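Uncharacterized protein (Desulfotomaculum acetoxidans, PDB 3U4Y) is of unknown function but folds as a seven-bladed beta-propeller and probably belongs to the lactonase-like propeller family. Local coordinates at residues D186-F191 with N247-L251; N276-K282 with G317-H323; D95-V99 with I158-L164. All blocks are in the same frame, centred on the assembly; numbering follows the deposited sequence.

Interaction 1 (D186-F191 with N247-L251); sequences DGNFAF and NFNQL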
loop_
_atom_site.group_PDB
_atom_site.type_symbol
_atom_site.label_atom_id
_atom_site.label_comp_id
_atom_site.label_asym_id
_atom_site.label_seq_id
_atom_site.Cartn_x
_atom_site.Cartn_y
_atom_site.Cartn_z
ATOM N N ASP A 186 1.089 6.430 14.014
ATOM C CA ASP A 186 0.218 7.023 15.044
ATOM C C ASP A 186 -0.975 7.783 14.476
ATOM O O ASP A 186 -1.819 8.257 15.238
ATOM C CB ASP A 186 1.009 7.928 15.996
ATOM C CG ASP A 186 1.980 8.864 15.272
ATOM O OD1 ASP A 186 3.148 8.462 15.041
ATOM O OD2 ASP A 186 1.581 10.009 14.951
ATOM N N GLY A 187 -1.031 7.899 13.148
ATOM C CA GLY A 187 -2.157 8.498 12.451
ATOM C C GLY A 187 -2.265 10.013 12.511
ATOM O O GLY A 187 -3.328 10.589 12.234
ATOM N N ASN A 188 -1.164 10.665 12.866
ATOM C CA ASN A 188 -1.177 12.102 13.101
ATOM C C ASN A 188 -0.652 12.902 11.917
ATOM O O ASN A 188 -0.877 14.108 11.812
ATOM C CB ASN A 188 -0.367 12.422 14.341
ATOM C CG ASN A 188 -0.992 11.868 15.590
ATOM O OD1 ASN A 188 -2.210 11.919 15.767
ATOM N ND2 ASN A 188 -0.161 11.325 16.468
ATOM N N PHE A 189 0.050 12.215 11.029
ATOM C CA PHE A 189 0.433 12.790 9.759
ATOM C C PHE A 189 0.188 11.788 8.652
ATOM O O PHE A 189 0.205 10.582 8.881
ATOM C CB PHE A 189 1.906 13.174 9.767
ATOM C CG PHE A 189 2.271 14.078 10.876
ATOM C CD1 PHE A 189 2.038 15.434 10.778
ATOM C CD2 PHE A 189 2.840 13.581 12.030
ATOM C CE1 PHE A 189 2.372 16.283 11.810
ATOM C CE2 PHE A 189 3.180 14.428 13.072
ATOM C CZ PHE A 189 2.945 15.778 12.962
ATOM N N ALA A 190 -0.039 12.303 7.451
ATOM C CA ALA A 190 -0.089 11.466 6.265
ATOM C C ALA A 190 0.909 12.013 5.277
ATOM O O ALA A 190 1.168 13.205 5.268
ATOM C CB ALA A 190 -1.478 11.476 5.680
ATOM N N PHE A 191 1.477 11.148 4.451
ATOM C CA PHE A 191 2.363 11.598 3.380
ATOM C C PHE A 191 1.837 11.283 1.978
ATOM O O PHE A 191 1.591 10.122 1.659
ATOM C CB PHE A 191 3.716 10.941 3.520
ATOM C CG PHE A 191 4.355 11.121 4.861
ATOM C CD1 PHE A 191 4.855 12.359 5.248
ATOM C CD2 PHE A 191 4.534 10.042 5.701
ATOM C CE1 PHE A 191 5.488 12.534 6.468
ATOM C CE2 PHE A 191 5.168 10.194 6.931
ATOM C CZ PHE A 191 5.644 11.450 7.316
ATOM N N ASN A 247 14.442 11.692 7.379
ATOM C CA ASN A 247 14.106 11.630 8.784
ATOM C C ASN A 247 12.868 12.461 8.983
ATOM O O ASN A 247 12.690 13.458 8.303
ATOM C CB ASN A 247 15.220 12.236 9.617
ATOM C CG ASN A 247 16.370 11.286 9.834
ATOM O OD1 ASN A 247 17.527 11.641 9.589
ATOM N ND2 ASN A 247 16.068 10.077 10.318
ATOM N N PHE A 248 12.006 12.065 9.907
ATOM C CA PHE A 248 10.834 12.860 10.194
ATOM C C PHE A 248 10.901 13.392 11.592
ATOM O O PHE A 248 11.374 12.739 12.501
ATOM C CB PHE A 248 9.566 12.051 10.016
ATOM C CG PHE A 248 8.304 12.869 10.067
ATOM C CD1 PHE A 248 8.151 13.987 9.261
ATOM C CD2 PHE A 248 7.250 12.492 10.895
ATOM C CE1 PHE A 248 6.982 14.721 9.289
ATOM C CE2 PHE A 248 6.082 13.223 10.931
ATOM C CZ PHE A 248 5.946 14.338 10.123
ATOM N N ASN A 249 10.430 14.608 11.751
ATOM C CA ASN A 249 10.391 15.229 13.039
ATOM C C ASN A 249 8.952 15.430 13.467
ATOM O O ASN A 249 8.228 16.267 12.914
ATOM C CB ASN A 249 11.109 16.555 13.008
ATOM C CG ASN A 249 11.094 17.219 14.328
ATOM O OD1 ASN A 249 10.068 17.750 14.763
ATOM N ND2 ASN A 249 12.220 17.163 15.011
ATOM N N GLN A 250 8.550 14.667 14.473
ATOM C CA GLN A 250 7.144 14.535 14.781
ATOM C C GLN A 250 6.533 15.697 15.541
ATOM O O GLN A 250 5.323 15.724 15.744
ATOM C CB GLN A 250 6.878 13.215 15.483
ATOM C CG GLN A 250 6.376 12.142 14.540
ATOM C CD GLN A 250 6.969 10.792 14.840
ATOM O OE1 GLN A 250 8.174 10.677 15.064
ATOM N NE2 GLN A 250 6.126 9.758 14.854
ATOM N N LEU A 251 7.349 16.668 15.941
ATOM C CA LEU A 251 6.802 17.841 16.616
ATOM C C LEU A 251 6.554 18.969 15.650
ATOM O O LEU A 251 5.469 19.557 15.637
ATOM C CB LEU A 251 7.741 18.346 17.683
ATOM C CG LEU A 251 8.064 17.385 18.797
ATOM C CD1 LEU A 251 9.249 17.948 19.583
ATOM C CD2 LEU A 251 6.818 17.232 19.632
#
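Aromatic packing dominates this contact. Phe248 reaches from its strand into the gap between Phe189 and Phe191, two residues apart in strand 189-191 and therefore with side chains on the same side. Both pairs are T-shaped: the edge of Phe248 meets the face of Phe189 (Phe189 CD2 to Phe248 CE2 3.4 Å, planes at 83°), while the edge of Phe191 meets the face of Phe248 (Phe191 CE1 to Phe248 CE1 3.9 Å, planes at 84°). Flat, wide phenyl rings suit such a buried cluster, since they fill the space without needing polar partners. The rim of the Phe189 ring also points at a carbonyl, with Phe189 CZ 3.7 Å from Gln250 O.

Polar contacts lie at the margin. Gln250 NE2 gives a weak hydrogen bond to Asp186 OD1 at 3.3 Å; its long side chain spans the gap, and the same amide also bonds to Asp231 O. Asn249 shapes the turn: its OD1 accepts from Leu251 N at 3.2 Å, an Asx turn.

The contact joins two successive propeller blades, 178-218 and 226-262. Phe191 also packs on Ile200 and Ile202 of strand 199-204, and Phe248 on Leu255 of strand 254-262.

Interaction 2 (N276-K282 with G317-H323); sequences NQMALNK and GGIAICH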
loop_
_atom_site.group_PDB
_atom_site.type_symbol
_atom_site.label_atom_id
_atom_site.label_comp_id
_atom_site.label_asym_id
_atom_site.label_seq_id
_atom_site.Cartn_x
_atom_site.Cartn_y
_atom_site.Cartn_z
ATOM N N ASN A 276 1.423 -0.608 -3.059
ATOM C CA ASN A 276 2.762 -0.522 -2.504
ATOM C C ASN A 276 3.720 -1.520 -3.106
ATOM O O ASN A 276 3.482 -2.722 -3.076
ATOM C CB ASN A 276 2.707 -0.589 -0.993
ATOM C CG ASN A 276 2.062 0.639 -0.415
ATOM O OD1 ASN A 276 2.519 1.753 -0.664
ATOM N ND2 ASN A 276 0.964 0.459 0.302
ATOM N N GLN A 277 4.778 -0.998 -3.709
ATOM C CA GLN A 277 5.782 -1.839 -4.331
ATOM C C GLN A 277 7.037 -1.915 -3.482
ATOM O O GLN A 277 8.114 -2.129 -4.024
ATOM C CB GLN A 277 6.174 -1.312 -5.709
ATOM C CG GLN A 277 5.050 -1.171 -6.733
ATOM C CD GLN A 277 5.589 -0.755 -8.110
ATOM O OE1 GLN A 277 5.982 -1.603 -8.920
ATOM N NE2 GLN A 277 5.634 0.551 -8.363
HETATM N N MSE A 278 6.910 -1.726 -2.170
HETATM C CA MSE A 278 8.066 -1.787 -1.268
HETATM C C MSE A 278 7.612 -2.078 0.152
HETATM O O MSE A 278 6.595 -1.552 0.597
HETATM C CB MSE A 278 8.842 -0.472 -1.299
HETATM C CG MSE A 278 10.295 -0.525 -0.780
HETATM SE SE MSE A 278 11.186 1.258 -0.751
HETATM C CE MSE A 278 12.802 0.777 -1.665
ATOM N N ALA A 279 8.350 -2.928 0.860
ATOM C CA ALA A 279 8.026 -3.225 2.250
ATOM C C ALA A 279 9.278 -3.423 3.071
ATOM O O ALA A 279 10.316 -3.826 2.549
ATOM C CB ALA A 279 7.152 -4.446 2.348
ATOM N N LEU A 280 9.154 -3.143 4.365
ATOM C CA LEU A 280 10.234 -3.276 5.337
ATOM C C LEU A 280 10.048 -4.616 6.057
ATOM O O LEU A 280 8.934 -4.930 6.473
ATOM C CB LEU A 280 10.083 -2.125 6.343
ATOM C CG LEU A 280 11.155 -1.206 6.943
ATOM C CD1 LEU A 280 12.456 -1.189 6.180
ATOM C CD2 LEU A 280 10.581 0.192 7.040
ATOM N N ASN A 281 11.103 -5.415 6.201
ATOM C CA ASN A 281 11.021 -6.599 7.080
ATOM C C ASN A 281 10.597 -6.178 8.493
ATOM O O ASN A 281 10.581 -4.984 8.795
ATOM C CB ASN A 281 12.337 -7.406 7.094
ATOM C CG ASN A 281 13.517 -6.633 7.687
ATOM O OD1 ASN A 281 13.554 -5.406 7.663
ATOM N ND2 ASN A 281 14.487 -7.364 8.221
ATOM N N LYS A 282 10.251 -7.148 9.333
ATOM C CA LYS A 282 9.788 -6.859 10.686
ATOM C C LYS A 282 10.877 -6.204 11.530
ATOM O O LYS A 282 10.588 -5.557 12.537
ATOM C CB LYS A 282 9.285 -8.134 11.367
ATOM C CG LYS A 282 10.375 -9.147 11.677
ATOM C CD LYS A 282 9.907 -10.156 12.713
ATOM C CE LYS A 282 9.987 -11.576 12.178
ATOM N NZ LYS A 282 8.890 -12.432 12.706
ATOM N N GLY A 317 3.214 -6.180 -9.125
ATOM C CA GLY A 317 2.096 -5.819 -8.283
ATOM C C GLY A 317 2.513 -5.562 -6.850
ATOM O O GLY A 317 3.703 -5.460 -6.541
ATOM N N GLY A 318 1.516 -5.456 -5.979
ATOM C CA GLY A 318 1.729 -5.113 -4.591
ATOM C C GLY A 318 2.605 -6.104 -3.849
ATOM O O GLY A 318 2.947 -7.177 -4.363
ATOM N N ILE A 319 2.970 -5.728 -2.627
ATOM C CA ILE A 319 3.808 -6.549 -1.772
ATOM C C ILE A 319 3.534 -6.187 -0.334
ATOM O O ILE A 319 3.338 -5.011 -0.013
ATOM C CB ILE A 319 5.299 -6.337 -2.072
ATOM C CG1 ILE A 319 6.168 -6.904 -0.952
ATOM C CG2 ILE A 319 5.616 -4.871 -2.248
ATOM C CD1 ILE A 319 7.635 -6.973 -1.341
ATOM N N ALA A 320 3.508 -7.204 0.525
ATOM C CA ALA A 320 3.259 -7.027 1.954
ATOM C C ALA A 320 4.140 -7.947 2.763
ATOM O O ALA A 320 4.425 -9.064 2.353
ATOM C CB ALA A 320 1.811 -7.289 2.291
ATOM N N ILE A 321 4.575 -7.479 3.921
ATOM C CA ILE A 321 5.394 -8.311 4.772
ATOM C C ILE A 321 4.720 -8.478 6.129
ATOM O O ILE A 321 3.924 -7.641 6.543
ATOM C CB ILE A 321 6.817 -7.749 4.874
ATOM C CG1 ILE A 321 7.431 -7.668 3.475
ATOM C CG2 ILE A 321 7.658 -8.590 5.780
ATOM C CD1 ILE A 321 8.932 -7.710 3.437
ATOM N N CYS A 322 5.007 -9.586 6.797
ATOM C CA CYS A 322 4.386 -9.894 8.072
ATOM C C CYS A 322 4.889 -8.952 9.157
ATOM O O CYS A 322 6.101 -8.803 9.339
ATOM C CB CYS A 322 4.701 -11.333 8.461
ATOM S SG CYS A 322 3.823 -11.844 9.930
ATOM N N HIS A 323 3.966 -8.313 9.871
ATOM C CA HIS A 323 4.337 -7.394 10.950
ATOM C C HIS A 323 3.386 -7.570 12.106
ATOM O O HIS A 323 2.302 -6.993 12.109
ATOM C CB HIS A 323 4.258 -5.929 10.492
ATOM C CG HIS A 323 5.335 -5.523 9.536
ATOM N ND1 HIS A 323 5.111 -4.653 8.490
ATOM C CD2 HIS A 323 6.645 -5.859 9.466
ATOM C CE1 HIS A 323 6.230 -4.481 7.813
ATOM N NE2 HIS A 323 7.181 -5.198 8.388
#
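Strands 278-280 and 319-321 run side by side in the same direction, 5° from parallel, with their axes 6.2 Å apart at closest. Alignment is closest at the ends, where the CA atoms of Asn276 and Gly318 lie 5.1 Å apart and those of Lys282 and His323 5.5 Å. No regular ladder links them: the single backbone bond is weak, Ile319 N to Asn276 O at 3.1 Å, and Gly318 CA approaches the same oxygen at 3.3 Å in a CA-H...O contact. Gly317 has phi 134° and psi -169°, where a CB would strike the preceding carbonyl.

These are innermost strands of adjacent propeller blades. Strand 319-321 completes the blade begun by 11-16, 21-26 and 32-37, so the chain's end closes the ring on its start, the "Velcro" closure, and Cys322 is disulfide-bonded to Cys51.

Between the strands, small Ala279 lets the larger isoleucines come close: its CB lies 3.4 Å from Ile321 CG1 and 4.2 Å from Ile319 CG1. At the far end His323, whose imidazole N-H can donate, places NE2 2.6 Å from Leu280 O in a hydrogen bond, with a weak second one to Asn281 O at 3.4 Å. Lys282 turns its end away, and NZ donates a hydrogen bond to Asn10 OD1.

Interaction 3 (D95-V99 with I158-L164); sequences DQFAV and IDADGVL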
loop_
_atom_site.group_PDB
_atom_site.type_symbol
_atom_site.label_atom_id
_atom_site.label_comp_id
_atom_site.label_asym_id
_atom_site.label_seq_id
_atom_site.Cartn_x
_atom_site.Cartn_y
_atom_site.Cartn_z
ATOM N N ASP A 95 -8.446 -5.041 12.010
ATOM C CA ASP A 95 -8.443 -6.260 11.215
ATOM C C ASP A 95 -9.848 -6.746 10.844
ATOM O O ASP A 95 -10.001 -7.822 10.281
ATOM C CB ASP A 95 -7.709 -7.366 11.968
ATOM C CG ASP A 95 -6.195 -7.166 12.011
ATOM O OD1 ASP A 95 -5.597 -6.765 10.992
ATOM O OD2 ASP A 95 -5.592 -7.441 13.072
ATOM N N GLN A 96 -10.875 -5.963 11.148
ATOM C CA GLN A 96 -12.240 -6.399 10.872
ATOM C C GLN A 96 -12.647 -6.212 9.402
ATOM O O GLN A 96 -13.326 -7.065 8.841
ATOM C CB GLN A 96 -13.228 -5.695 11.806
ATOM C CG GLN A 96 -14.662 -6.192 11.728
ATOM C CD GLN A 96 -15.547 -5.606 12.831
ATOM O OE1 GLN A 96 -15.063 -4.913 13.737
ATOM N NE2 GLN A 96 -16.853 -5.890 12.760
ATOM N N PHE A 97 -12.227 -5.104 8.786
ATOM C CA PHE A 97 -12.584 -4.779 7.393
ATOM C C PHE A 97 -11.408 -4.508 6.474
ATOM O O PHE A 97 -10.352 -4.052 6.907
ATOM C CB PHE A 97 -13.467 -3.542 7.328
ATOM C CG PHE A 97 -14.739 -3.681 8.066
ATOM C CD1 PHE A 97 -15.781 -4.405 7.531
ATOM C CD2 PHE A 97 -14.899 -3.089 9.299
ATOM C CE1 PHE A 97 -16.954 -4.530 8.217
ATOM C CE2 PHE A 97 -16.075 -3.211 9.991
ATOM C CZ PHE A 97 -17.102 -3.927 9.453
ATOM N N ALA A 98 -11.627 -4.767 5.189
ATOM C CA ALA A 98 -10.670 -4.440 4.141
ATOM C C ALA A 98 -11.350 -3.438 3.257
ATOM O O ALA A 98 -12.531 -3.592 2.966
ATOM C CB ALA A 98 -10.323 -5.668 3.335
ATOM N N VAL A 99 -10.625 -2.404 2.836
ATOM C CA VAL A 99 -11.223 -1.380 1.987
ATOM C C VAL A 99 -10.461 -1.218 0.683
ATOM O O VAL A 99 -9.221 -1.197 0.667
ATOM C CB VAL A 99 -11.335 -0.034 2.686
ATOM C CG1 VAL A 99 -12.012 0.927 1.777
ATOM C CG2 VAL A 99 -12.143 -0.164 3.951
ATOM N N ILE A 158 -15.083 5.390 7.361
ATOM C CA ILE A 158 -15.636 4.058 7.582
ATOM C C ILE A 158 -15.991 3.906 9.038
ATOM O O ILE A 158 -15.167 4.186 9.909
ATOM C CB ILE A 158 -14.664 2.929 7.195
ATOM C CG1 ILE A 158 -15.316 1.565 7.441
ATOM C CG2 ILE A 158 -13.342 3.039 7.950
ATOM C CD1 ILE A 158 -14.535 0.388 6.864
ATOM N N ASP A 159 -17.215 3.474 9.315
ATOM C CA ASP A 159 -17.634 3.300 10.701
ATOM C C ASP A 159 -17.369 1.892 11.244
ATOM O O ASP A 159 -16.681 1.074 10.608
ATOM C CB ASP A 159 -19.094 3.707 10.896
ATOM C CG ASP A 159 -20.057 2.818 10.143
ATOM O OD1 ASP A 159 -19.731 1.633 9.907
ATOM O OD2 ASP A 159 -21.151 3.312 9.793
ATOM N N ALA A 160 -17.916 1.642 12.437
ATOM C CA ALA A 160 -17.780 0.377 13.158
ATOM C C ALA A 160 -18.371 -0.803 12.380
ATOM O O ALA A 160 -17.917 -1.945 12.515
ATOM C CB ALA A 160 -18.454 0.502 14.485
ATOM N N ASP A 161 -19.376 -0.500 11.561
ATOM C CA ASP A 161 -20.077 -1.483 10.743
ATOM C C ASP A 161 -19.438 -1.742 9.387
ATOM O O ASP A 161 -19.745 -2.743 8.751
ATOM C CB ASP A 161 -21.517 -1.029 10.492
ATOM C CG ASP A 161 -22.357 -1.026 11.751
ATOM O OD1 ASP A 161 -21.934 -1.635 12.764
ATOM O OD2 ASP A 161 -23.452 -0.421 11.715
ATOM N N GLY A 162 -18.584 -0.842 8.913
ATOM C CA GLY A 162 -17.997 -1.013 7.594
ATOM C C GLY A 162 -18.635 -0.131 6.532
ATOM O O GLY A 162 -18.161 -0.048 5.397
ATOM N N VAL A 163 -19.718 0.537 6.904
ATOM C CA VAL A 163 -20.357 1.505 6.035
ATOM C C VAL A 163 -19.384 2.643 5.686
ATOM O O VAL A 163 -18.733 3.218 6.559
ATOM C CB VAL A 163 -21.603 2.085 6.715
ATOM C CG1 VAL A 163 -22.547 2.661 5.698
ATOM C CG2 VAL A 163 -22.293 1.018 7.505
ATOM N N LEU A 164 -19.296 2.965 4.402
ATOM C CA LEU A 164 -18.426 4.032 3.932
ATOM C C LEU A 164 -19.197 5.337 3.763
ATOM O O LEU A 164 -20.404 5.326 3.518
ATOM C CB LEU A 164 -17.793 3.626 2.609
ATOM C CG LEU A 164 -16.960 2.347 2.668
ATOM C CD1 LEU A 164 -16.799 1.716 1.301
ATOM C CD2 LEU A 164 -15.613 2.654 3.262
#
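Two neighbouring blades of the beta-propeller meet here, the second strand of one (97-100) facing the hairpin that joins the third and fourth strands of the next (152-158 and 164-172). The main bump is Phe97, whose ring fills the shallow hollow over Gly162, where a side chain is missing, with Ala160 O near its edge. Ala160 and Asp161 make a type I turn that ends in the G1-bulge position at Gly162, with phi 103°. Gly162 lays its CA over the ring face, 3.7 Å from the centroid of Phe97, in a CH-pi contact; an ideal CB would come within 2.6 Å of Phe97 CE1, a clash. A flat phenyl ring is well matched to this smooth backbone surface.

Deeper in, the fit is aliphatic. Ile158 sends CD1 between two neighbours, 4.1 Å from Phe97 CB and 3.8 Å from Val99 CG2. The branched Val99 also offers CG1 to Leu164 CD2 at 4.3 Å, and Met110 of strand 109-114 packs against both Val99 and Leu164.

Asp159 keeps the turn in shape, its short carboxylate folding back so that OD1 accepts weak bonds from the backbone N atoms of Asp161, Gly162 and Val163. At the turn's crest, Phe97 CZ lies just 3.0 Å from Asp161 O.

Interactions 1 and 3 are the same joint in different places: each sets the second strand of a blade against the third-to-fourth hairpin region of the next, and each centre lies about 17 Å from the centre of the chain. In both, the first residue of that second strand is a phenylalanine (Phe189, Phe97), whose backbone N bonds to a threonine hydroxyl, Thr184 or Thr92. Interaction 2 lies further in, about 8 Å from the centre of the chain, where innermost strands meet beside the ring closure. The three do not touch: nearest atoms of interactions 1 and 2 are about 9 Å apart, those of interactions 2 and 3 about 8 Å, and those of interactions 1 and 3 about 13 Å. No active site is established.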